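Local coordinates for protein probable dehydrogenase (Bordetella bronchiseptica, PDB 3MOI) that probably catalyses an NAD(P)-dependent oxidation or reduction, as a putative dehydrogenase of the GFO/IDH/MocA family whose substrate is not established, at residues H117-H126 and A351-A362; R193-T201 and S378-R387. One frame throughout, in Å; residues are numbered along the deposited sequence.

Contact 1: residues H117-H126 and A351-A362; sequences HLVVGTSRSH and AIAGVAPALRDA
Arg360 meets Ser125 and His126 through two torsion choices: CG of Arg360 stands anti to its carbonyl carbon (chi1 -58°) with the chain extended from CG to NE, while OG of Ser125 sits between its own backbone N and carbonyl carbon (chi1 74°). These bring NE of Arg360 within bonding distance of Ser125 OG, to which it donates at 2.9 Å, the oxygen slightly tilted from the guanidinium plane. The side chains of Arg360 and His126 run antiparallel alongside each other, CD lying 3.4 Å from His126 NE2, with ring and guanidinium planes 40° apart. The backbone supplies the second bond, Val120 N to Arg360 O at 3.0 Å; the same oxygen receives a CA-H...O contact from Val119 CA at 3.3 Å. Two apolar contacts lie farther along, Val119 CG2 to Ala358 CB at 3.9 Å and Leu118 CD2 to Ala362 CB at 4.2 Å, and Ala351 CB lies over a face of the His117 ring. At the arginine's end NE has Ser125 and NH1 a salt bridge to Glu347. Strand 118-120, the last of the parallel Rossmann sheet, is thus flanked by strand 90-93 and by the connection between helices 340-352 and 362-381, with helix 179-190 packing on Ser123 and Ser125.

Contact 2: residues R193-T201 and S378-R387; sequences RITAVRAMT and SSATGRQVER
Backbone pairing joins Ala196 and Val197 to Val385 and Glu386. Val197 and Val385 form an antiparallel hydrogen-bonded pair, with Val385 N to Val197 O at 2.7 Å and Val197 N to Val385 O at 3.0 Å; Ala196 and Glu386 are the adjacent non-hydrogen-bonded pair. Arg387 N extends the ladder to Thr195 O at 2.9 Å, an almost straight bond (178° at the hydrogen).

Two serine hydroxyls fasten the helix end to the strand. OG of each stands anti to its backbone N, which directs it at the strand's amides: Ser378 OG accepts from Ala199 N at 2.9 Å and Ser379 OG accepts from Thr201 N at 2.9 Å. Ser378 OG also donates to Arg383 O at 2.7 Å, tying strand, helix and turn together at one buried residue.

The arginines use their flat ends differently. Arg198, bent at chi2 (60°), brings the centre of one guanidinium face over Gly382 O, 3.3 Å above the plane, while its NE and NH2 bond to Gln384 and Thr219 of the second subunit. Arg387 directs NE and NH2 weakly to Ile194 O, and the guanidinium of Arg193 lies over one of its faces, the planes 39° apart. Salt bridges from Arg387 to Asp367 and Glu370 probably offset the closeness of these like charges.

The methyl of Ala196 sits beside the polar ends of Gln384 and Glu386, which are joined by a bond from Gln384 NE2 to Glu386 OE2. In the second subunit Gln384 pairs with Arg198 and Glu386 with Arg383.

This is an antiparallel edge pairing, in which the C-terminal strand 385-386 follows helix 362-381 and adds to the large mixed sheet of the GFO/IDH/MocA C-terminal domain, at the subunit interface.

Contacts 1 and 2 are separate, their centres 27 Å apart and their nearest atoms about 10 Å apart, yet helix 362-381 connects them: residues 351-362 lead into its start, and residues 378-387 carry its last turn and the strand that follows. The C-terminal part of the chain thus meets the parallel Rossmann sheet at contact 1 and the mixed sheet at contact 2. Helix 179-190 also borders both, packing on Ser123 and Ser125 in one and on Ile194 in the other. Contact 1 lies nearer the centre of the chain, 13 Å against 22 Å, and contact 2 alone reaches the second subunit.

Contact 1: residues H117-H126 and A351-A362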
loop_
_atom_site.group_PDB
_atom_site.type_symbol
_atom_site.label_atom_id
_atom_site.label_comp_id
_atom_site.label_asym_id
_atom_site.label_seq_id
_atom_site.Cartn_x
_atom_site.Cartn_y
_atom_site.Cartn_z
ATOM N N HIS A 117 -15.112 -10.339 32.543
ATOM C CA HIS A 117 -14.627 -10.326 31.183
ATOM C C HIS A 117 -14.830 -8.986 30.548
ATOM O O HIS A 117 -15.894 -8.388 30.727
ATOM C CB HIS A 117 -15.335 -11.356 30.336
ATOM C CG HIS A 117 -15.039 -12.754 30.761
ATOM N ND1 HIS A 117 -15.922 -13.518 31.511
ATOM C CD2 HIS A 117 -13.933 -13.508 30.602
ATOM C CE1 HIS A 117 -15.383 -14.698 31.750
ATOM N NE2 HIS A 117 -14.184 -14.721 31.196
ATOM N N LEU A 118 -13.834 -8.562 29.769
ATOM C CA LEU A 118 -13.855 -7.306 29.062
ATOM C C LEU A 118 -13.497 -7.517 27.647
ATOM O O LEU A 118 -12.547 -8.149 27.393
ATOM C CB LEU A 118 -12.774 -6.326 29.611
ATOM C CG LEU A 118 -12.729 -4.975 28.825
ATOM C CD1 LEU A 118 -12.544 -3.682 29.764
ATOM C CD2 LEU A 118 -11.678 -5.026 27.778
ATOM N N VAL A 119 -14.201 -6.902 26.721
ATOM C CA VAL A 119 -13.803 -6.856 25.334
ATOM C C VAL A 119 -13.770 -5.395 24.880
ATOM O O VAL A 119 -14.675 -4.631 25.218
ATOM C CB VAL A 119 -14.885 -7.560 24.457
ATOM C CG1 VAL A 119 -14.819 -7.093 22.928
ATOM C CG2 VAL A 119 -14.833 -9.055 24.613
ATOM N N VAL A 120 -12.834 -5.019 24.011
ATOM C CA VAL A 120 -12.914 -3.708 23.338
ATOM C C VAL A 120 -13.183 -3.825 21.840
ATOM O O VAL A 120 -12.470 -4.593 21.231
ATOM C CB VAL A 120 -11.561 -2.931 23.657
ATOM C CG1 VAL A 120 -10.551 -3.752 24.424
ATOM C CG2 VAL A 120 -10.926 -2.249 22.464
ATOM N N GLY A 121 -14.089 -3.120 21.145
ATOM C CA GLY A 121 -15.197 -2.270 21.626
ATOM C C GLY A 121 -16.134 -1.995 20.445
ATOM O O GLY A 121 -16.952 -1.120 20.457
ATOM N N THR A 122 -16.049 -2.881 19.474
ATOM C CA THR A 122 -16.398 -2.789 18.028
ATOM C C THR A 122 -15.248 -2.232 17.213
ATOM O O THR A 122 -15.287 -1.104 16.725
ATOM C CB THR A 122 -17.741 -2.256 17.592
ATOM O OG1 THR A 122 -18.828 -2.891 18.288
ATOM C CG2 THR A 122 -17.903 -2.674 16.104
ATOM N N SER A 123 -14.189 -3.027 17.099
ATOM C CA SER A 123 -13.247 -2.694 16.116
ATOM C C SER A 123 -13.643 -3.299 14.766
ATOM O O SER A 123 -14.490 -4.219 14.646
ATOM C CB SER A 123 -11.815 -3.058 16.548
ATOM O OG SER A 123 -11.547 -4.420 16.427
ATOM N N ARG A 124 -12.992 -2.781 13.743
ATOM C CA ARG A 124 -13.155 -3.341 12.420
ATOM C C ARG A 124 -12.507 -4.695 12.438
ATOM O O ARG A 124 -12.731 -5.459 11.539
ATOM C CB ARG A 124 -12.536 -2.429 11.391
ATOM C CG ARG A 124 -13.249 -1.070 11.324
ATOM C CD ARG A 124 -14.267 -1.039 10.216
ATOM N NE ARG A 124 -15.566 -1.577 10.649
ATOM C CZ ARG A 124 -16.651 -0.833 10.866
ATOM N NH1 ARG A 124 -17.798 -1.389 11.244
ATOM N NH2 ARG A 124 -16.591 0.479 10.695
ATOM N N SER A 125 -11.712 -5.034 13.464
ATOM C CA SER A 125 -11.239 -6.425 13.574
ATOM C C SER A 125 -12.324 -7.425 13.982
ATOM O O SER A 125 -12.174 -8.645 13.815
ATOM C CB SER A 125 -9.986 -6.555 14.450
ATOM O OG SER A 125 -10.261 -6.407 15.821
ATOM N N HIS A 126 -13.440 -6.932 14.493
ATOM C CA HIS A 126 -14.602 -7.816 14.632
ATOM C C HIS A 126 -15.315 -8.082 13.278
ATOM O O HIS A 126 -16.127 -9.002 13.202
ATOM C CB HIS A 126 -15.613 -7.243 15.623
ATOM C CG HIS A 126 -15.093 -7.131 16.994
ATOM N ND1 HIS A 126 -15.056 -8.197 17.869
ATOM C CD2 HIS A 126 -14.563 -6.073 17.652
ATOM C CE1 HIS A 126 -14.528 -7.797 19.012
ATOM N NE2 HIS A 126 -14.211 -6.513 18.901
ATOM N N ALA A 351 -16.937 -15.590 26.088
ATOM C CA ALA A 351 -16.102 -15.485 27.249
ATOM C C ALA A 351 -16.861 -15.803 28.524
ATOM O O ALA A 351 -16.408 -16.567 29.374
ATOM C CB ALA A 351 -15.526 -14.117 27.286
ATOM N N ILE A 352 -18.042 -15.209 28.665
ATOM C CA ILE A 352 -18.842 -15.411 29.875
ATOM C C ILE A 352 -19.239 -16.863 29.944
ATOM O O ILE A 352 -19.231 -17.447 31.009
ATOM C CB ILE A 352 -20.123 -14.570 29.827
ATOM C CG1 ILE A 352 -19.784 -13.077 29.873
ATOM C CG2 ILE A 352 -21.101 -14.996 31.017
ATOM C CD1 ILE A 352 -20.910 -12.103 29.411
ATOM N N ALA A 353 -19.615 -17.443 28.789
ATOM C CA ALA A 353 -20.043 -18.840 28.720
ATOM C C ALA A 353 -18.917 -19.851 28.889
ATOM O O ALA A 353 -19.176 -21.017 29.016
ATOM C CB ALA A 353 -20.820 -19.123 27.421
ATOM N N GLY A 354 -17.657 -19.438 28.872
ATOM C CA GLY A 354 -16.574 -20.415 29.038
ATOM C C GLY A 354 -16.299 -21.174 27.754
ATOM O O GLY A 354 -15.664 -22.206 27.792
ATOM N N VAL A 355 -16.800 -20.672 26.626
ATOM C CA VAL A 355 -16.541 -21.244 25.342
ATOM C C VAL A 355 -15.165 -20.799 24.854
ATOM O O VAL A 355 -14.412 -21.591 24.353
ATOM C CB VAL A 355 -17.586 -20.775 24.314
ATOM C CG1 VAL A 355 -17.160 -21.125 22.893
ATOM C CG2 VAL A 355 -18.905 -21.377 24.620
ATOM N N ALA A 356 -14.875 -19.508 24.921
ATOM C CA ALA A 356 -13.580 -18.985 24.511
ATOM C C ALA A 356 -13.326 -17.649 25.268
ATOM O O ALA A 356 -14.164 -16.752 25.252
ATOM C CB ALA A 356 -13.535 -18.788 23.029
ATOM N N PRO A 357 -12.187 -17.541 25.938
ATOM C CA PRO A 357 -11.849 -16.322 26.632
ATOM C C PRO A 357 -11.687 -15.212 25.630
ATOM O O PRO A 357 -11.487 -15.479 24.483
ATOM C CB PRO A 357 -10.491 -16.656 27.282
ATOM C CG PRO A 357 -10.557 -18.147 27.518
ATOM C CD PRO A 357 -11.311 -18.671 26.319
ATOM N N ALA A 358 -11.841 -13.970 26.035
ATOM C CA ALA A 358 -11.796 -12.879 25.085
ATOM C C ALA A 358 -10.371 -12.702 24.489
ATOM O O ALA A 358 -9.409 -12.792 25.186
ATOM C CB ALA A 358 -12.216 -11.653 25.779
ATOM N N LEU A 359 -10.248 -12.460 23.198
ATOM C CA LEU A 359 -8.973 -12.085 22.567
ATOM C C LEU A 359 -8.637 -10.605 22.841
ATOM O O LEU A 359 -7.507 -10.282 23.222
ATOM C CB LEU A 359 -9.091 -12.277 21.078
ATOM C CG LEU A 359 -7.873 -11.949 20.199
ATOM C CD1 LEU A 359 -6.547 -12.737 20.533
ATOM C CD2 LEU A 359 -8.327 -12.102 18.695
ATOM N N ARG A 360 -9.614 -9.721 22.603
ATOM C CA ARG A 360 -9.409 -8.318 22.734
ATOM C C ARG A 360 -9.701 -7.807 24.158
ATOM O O ARG A 360 -10.627 -6.997 24.421
ATOM C CB ARG A 360 -10.242 -7.576 21.714
ATOM C CG ARG A 360 -9.933 -7.999 20.257
ATOM C CD ARG A 360 -10.948 -7.487 19.260
ATOM N NE ARG A 360 -10.764 -8.190 17.988
ATOM C CZ ARG A 360 -11.113 -9.457 17.733
ATOM N NH1 ARG A 360 -11.739 -10.212 18.633
ATOM N NH2 ARG A 360 -10.855 -9.959 16.544
ATOM N N ASP A 361 -8.870 -8.254 25.083
ATOM C CA ASP A 361 -9.105 -7.917 26.460
ATOM C C ASP A 361 -8.418 -6.572 26.776
ATOM O O ASP A 361 -8.003 -5.823 25.891
ATOM C CB ASP A 361 -8.589 -9.046 27.343
ATOM C CG ASP A 361 -7.088 -9.042 27.446
ATOM O OD1 ASP A 361 -6.406 -8.678 26.446
ATOM O OD2 ASP A 361 -6.596 -9.342 28.570
ATOM N N ALA A 362 -8.307 -6.254 28.050
ATOM C CA ALA A 362 -7.744 -4.936 28.431
ATOM C C ALA A 362 -6.255 -4.890 28.047
ATOM O O ALA A 362 -5.805 -3.845 27.586
ATOM C CB ALA A 362 -7.987 -4.623 29.845
#

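Contact 2: residues R193-T201 and S378-R387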
loop_
_atom_site.group_PDB
_atom_site.type_symbol
_atom_site.label_atom_id
_atom_site.label_comp_id
_atom_site.label_asym_id
_atom_site.label_seq_id
_atom_site.Cartn_x
_atom_site.Cartn_y
_atom_site.Cartn_z
ATOM N N ARG A 193 2.656 -10.505 17.917
ATOM C CA ARG A 193 3.006 -9.279 18.537
ATOM C C ARG A 193 3.716 -8.361 17.528
ATOM O O ARG A 193 4.536 -8.784 16.705
ATOM C CB ARG A 193 3.884 -9.535 19.751
ATOM C CG ARG A 193 4.310 -8.246 20.508
ATOM C CD ARG A 193 4.942 -8.542 21.868
ATOM N NE ARG A 193 5.924 -7.516 22.256
ATOM C CZ ARG A 193 5.635 -6.470 23.028
ATOM N NH1 ARG A 193 4.392 -6.318 23.491
ATOM N NH2 ARG A 193 6.566 -5.566 23.317
ATOM N N ILE A 194 3.376 -7.086 17.609
ATOM C CA ILE A 194 4.059 -6.076 16.880
ATOM C C ILE A 194 5.301 -5.712 17.677
ATOM O O ILE A 194 5.185 -5.219 18.781
ATOM C CB ILE A 194 3.129 -4.870 16.726
ATOM C CG1 ILE A 194 1.923 -5.283 15.878
ATOM C CG2 ILE A 194 3.870 -3.754 16.111
ATOM C CD1 ILE A 194 0.778 -4.320 15.784
ATOM N N THR A 195 6.472 -5.934 17.130
ATOM C CA THR A 195 7.747 -5.714 17.867
ATOM C C THR A 195 8.523 -4.502 17.398
ATOM O O THR A 195 9.463 -4.109 18.048
ATOM C CB THR A 195 8.735 -6.905 17.745
ATOM O OG1 THR A 195 8.939 -7.181 16.356
ATOM C CG2 THR A 195 8.164 -8.164 18.426
ATOM N N ALA A 196 8.149 -3.883 16.291
ATOM C CA ALA A 196 8.799 -2.606 15.952
ATOM C C ALA A 196 7.888 -1.764 15.049
ATOM O O ALA A 196 7.047 -2.294 14.348
ATOM C CB ALA A 196 10.158 -2.847 15.293
ATOM N N VAL A 197 8.089 -0.457 15.073
ATOM C CA VAL A 197 7.236 0.504 14.391
ATOM C C VAL A 197 8.101 1.580 13.778
ATOM O O VAL A 197 8.816 2.299 14.517
ATOM C CB VAL A 197 6.311 1.223 15.348
ATOM C CG1 VAL A 197 5.440 2.178 14.574
ATOM C CG2 VAL A 197 5.500 0.255 16.153
ATOM N N ARG A 198 8.021 1.691 12.448
ATOM C CA ARG A 198 8.490 2.847 11.740
ATOM C C ARG A 198 7.282 3.551 11.124
ATOM O O ARG A 198 6.595 2.952 10.270
ATOM C CB ARG A 198 9.461 2.420 10.637
ATOM C CG ARG A 198 9.966 3.546 9.763
ATOM C CD ARG A 198 10.723 4.626 10.573
ATOM N NE ARG A 198 11.136 5.714 9.701
ATOM C CZ ARG A 198 10.615 6.931 9.717
ATOM N NH1 ARG A 198 9.702 7.217 10.623
ATOM N NH2 ARG A 198 11.035 7.865 8.838
ATOM N N ALA A 199 7.031 4.807 11.515
ATOM C CA ALA A 199 5.888 5.568 10.965
ATOM C C ALA A 199 6.197 7.059 10.775
ATOM O O ALA A 199 7.076 7.578 11.426
ATOM C CB ALA A 199 4.687 5.395 11.821
ATOM N N MET A 200 5.440 7.712 9.896
ATOM C CA MET A 200 5.514 9.145 9.584
ATOM C C MET A 200 4.074 9.555 9.644
ATOM O O MET A 200 3.253 8.832 9.113
ATOM C CB MET A 200 5.939 9.323 8.132
ATOM C CG MET A 200 5.981 10.816 7.599
ATOM S SD MET A 200 5.294 10.956 5.942
ATOM C CE MET A 200 3.591 10.599 6.342
ATOM N N THR A 201 3.739 10.685 10.248
ATOM C CA THR A 201 2.354 11.210 10.214
ATOM C C THR A 201 2.379 12.626 9.627
ATOM O O THR A 201 3.373 13.269 9.697
ATOM C CB THR A 201 1.793 11.339 11.609
ATOM O OG1 THR A 201 2.678 12.220 12.322
ATOM C CG2 THR A 201 1.707 9.971 12.293
ATOM N N SER A 378 7.855 7.478 16.507
ATOM C CA SER A 378 8.658 7.190 15.323
ATOM C C SER A 378 8.568 8.361 14.356
ATOM O O SER A 378 9.530 8.706 13.703
ATOM C CB SER A 378 8.156 5.960 14.602
ATOM O OG SER A 378 8.940 5.716 13.486
ATOM N N SER A 379 7.408 8.987 14.317
ATOM C CA SER A 379 7.176 10.056 13.409
ATOM C C SER A 379 7.886 11.324 13.885
ATOM O O SER A 379 8.302 12.125 13.102
ATOM C CB SER A 379 5.660 10.298 13.244
ATOM O OG SER A 379 5.460 11.436 12.430
ATOM N N ALA A 380 8.053 11.500 15.169
ATOM C CA ALA A 380 8.746 12.692 15.686
ATOM C C ALA A 380 10.237 12.538 15.444
ATOM O O ALA A 380 10.919 13.512 15.097
ATOM C CB ALA A 380 8.475 12.856 17.204
ATOM N N THR A 381 10.754 11.314 15.592
ATOM C CA THR A 381 12.201 11.113 15.624
ATOM C C THR A 381 12.780 10.631 14.291
ATOM O O THR A 381 13.967 10.681 14.101
ATOM C CB THR A 381 12.556 10.051 16.676
ATOM O OG1 THR A 381 12.012 8.762 16.274
ATOM C CG2 THR A 381 12.054 10.446 18.094
ATOM N N GLY A 382 11.956 10.116 13.369
ATOM C CA GLY A 382 12.486 9.491 12.149
ATOM C C GLY A 382 13.032 8.075 12.312
ATOM O O GLY A 382 13.523 7.504 11.351
ATOM N N ARG A 383 12.913 7.465 13.492
ATOM C CA ARG A 383 13.633 6.206 13.756
ATOM C C ARG A 383 12.593 5.085 13.905
ATOM O O ARG A 383 11.465 5.311 14.319
ATOM C CB ARG A 383 14.500 6.323 15.038
ATOM C CG ARG A 383 15.897 7.209 15.035
ATOM C CD ARG A 383 17.208 6.289 14.943
ATOM N NE ARG A 383 16.599 4.955 14.664
ATOM C CZ ARG A 383 16.507 4.272 13.499
ATOM N NH1 ARG A 383 17.171 4.596 12.336
ATOM N NH2 ARG A 383 15.785 3.195 13.565
ATOM N N GLN A 384 12.952 3.873 13.506
ATOM C CA GLN A 384 12.201 2.697 13.893
ATOM C C GLN A 384 12.258 2.554 15.395
ATOM O O GLN A 384 13.297 2.674 15.991
ATOM C CB GLN A 384 12.772 1.458 13.273
ATOM C CG GLN A 384 12.071 0.154 13.744
ATOM C CD GLN A 384 12.262 -0.979 12.757
ATOM O OE1 GLN A 384 11.652 -1.010 11.698
ATOM N NE2 GLN A 384 13.080 -1.912 13.108
ATOM N N VAL A 385 11.120 2.296 15.994
ATOM C CA VAL A 385 11.006 2.219 17.436
ATOM C C VAL A 385 10.849 0.725 17.830
ATOM O O VAL A 385 9.945 0.072 17.403
ATOM C CB VAL A 385 9.783 3.107 17.887
ATOM C CG1 VAL A 385 9.379 2.814 19.302
ATOM C CG2 VAL A 385 10.099 4.597 17.670
ATOM N N GLU A 386 11.751 0.182 18.627
ATOM C CA GLU A 386 11.627 -1.220 19.073
ATOM C C GLU A 386 10.744 -1.350 20.290
ATOM O O GLU A 386 10.883 -0.596 21.203
ATOM C CB GLU A 386 12.988 -1.747 19.448
ATOM C CG GLU A 386 14.022 -1.653 18.343
ATOM C CD GLU A 386 13.732 -2.583 17.168
ATOM O OE1 GLU A 386 12.997 -3.578 17.384
ATOM O OE2 GLU A 386 14.237 -2.307 16.031
ATOM N N ARG A 387 9.889 -2.344 20.367
ATOM C CA ARG A 387 9.186 -2.528 21.650
ATOM C C ARG A 387 8.981 -3.946 22.177
ATOM O O ARG A 387 9.354 -4.892 21.485
ATOM C CB ARG A 387 7.874 -1.806 21.592
ATOM C CG ARG A 387 6.889 -2.268 20.569
ATOM C CD ARG A 387 5.514 -1.622 20.971
ATOM N NE ARG A 387 4.573 -2.621 20.663
ATOM C CZ ARG A 387 3.708 -3.236 21.441
ATOM N NH1 ARG A 387 3.398 -2.861 22.639
ATOM N NH2 ARG A 387 3.062 -4.228 20.883
#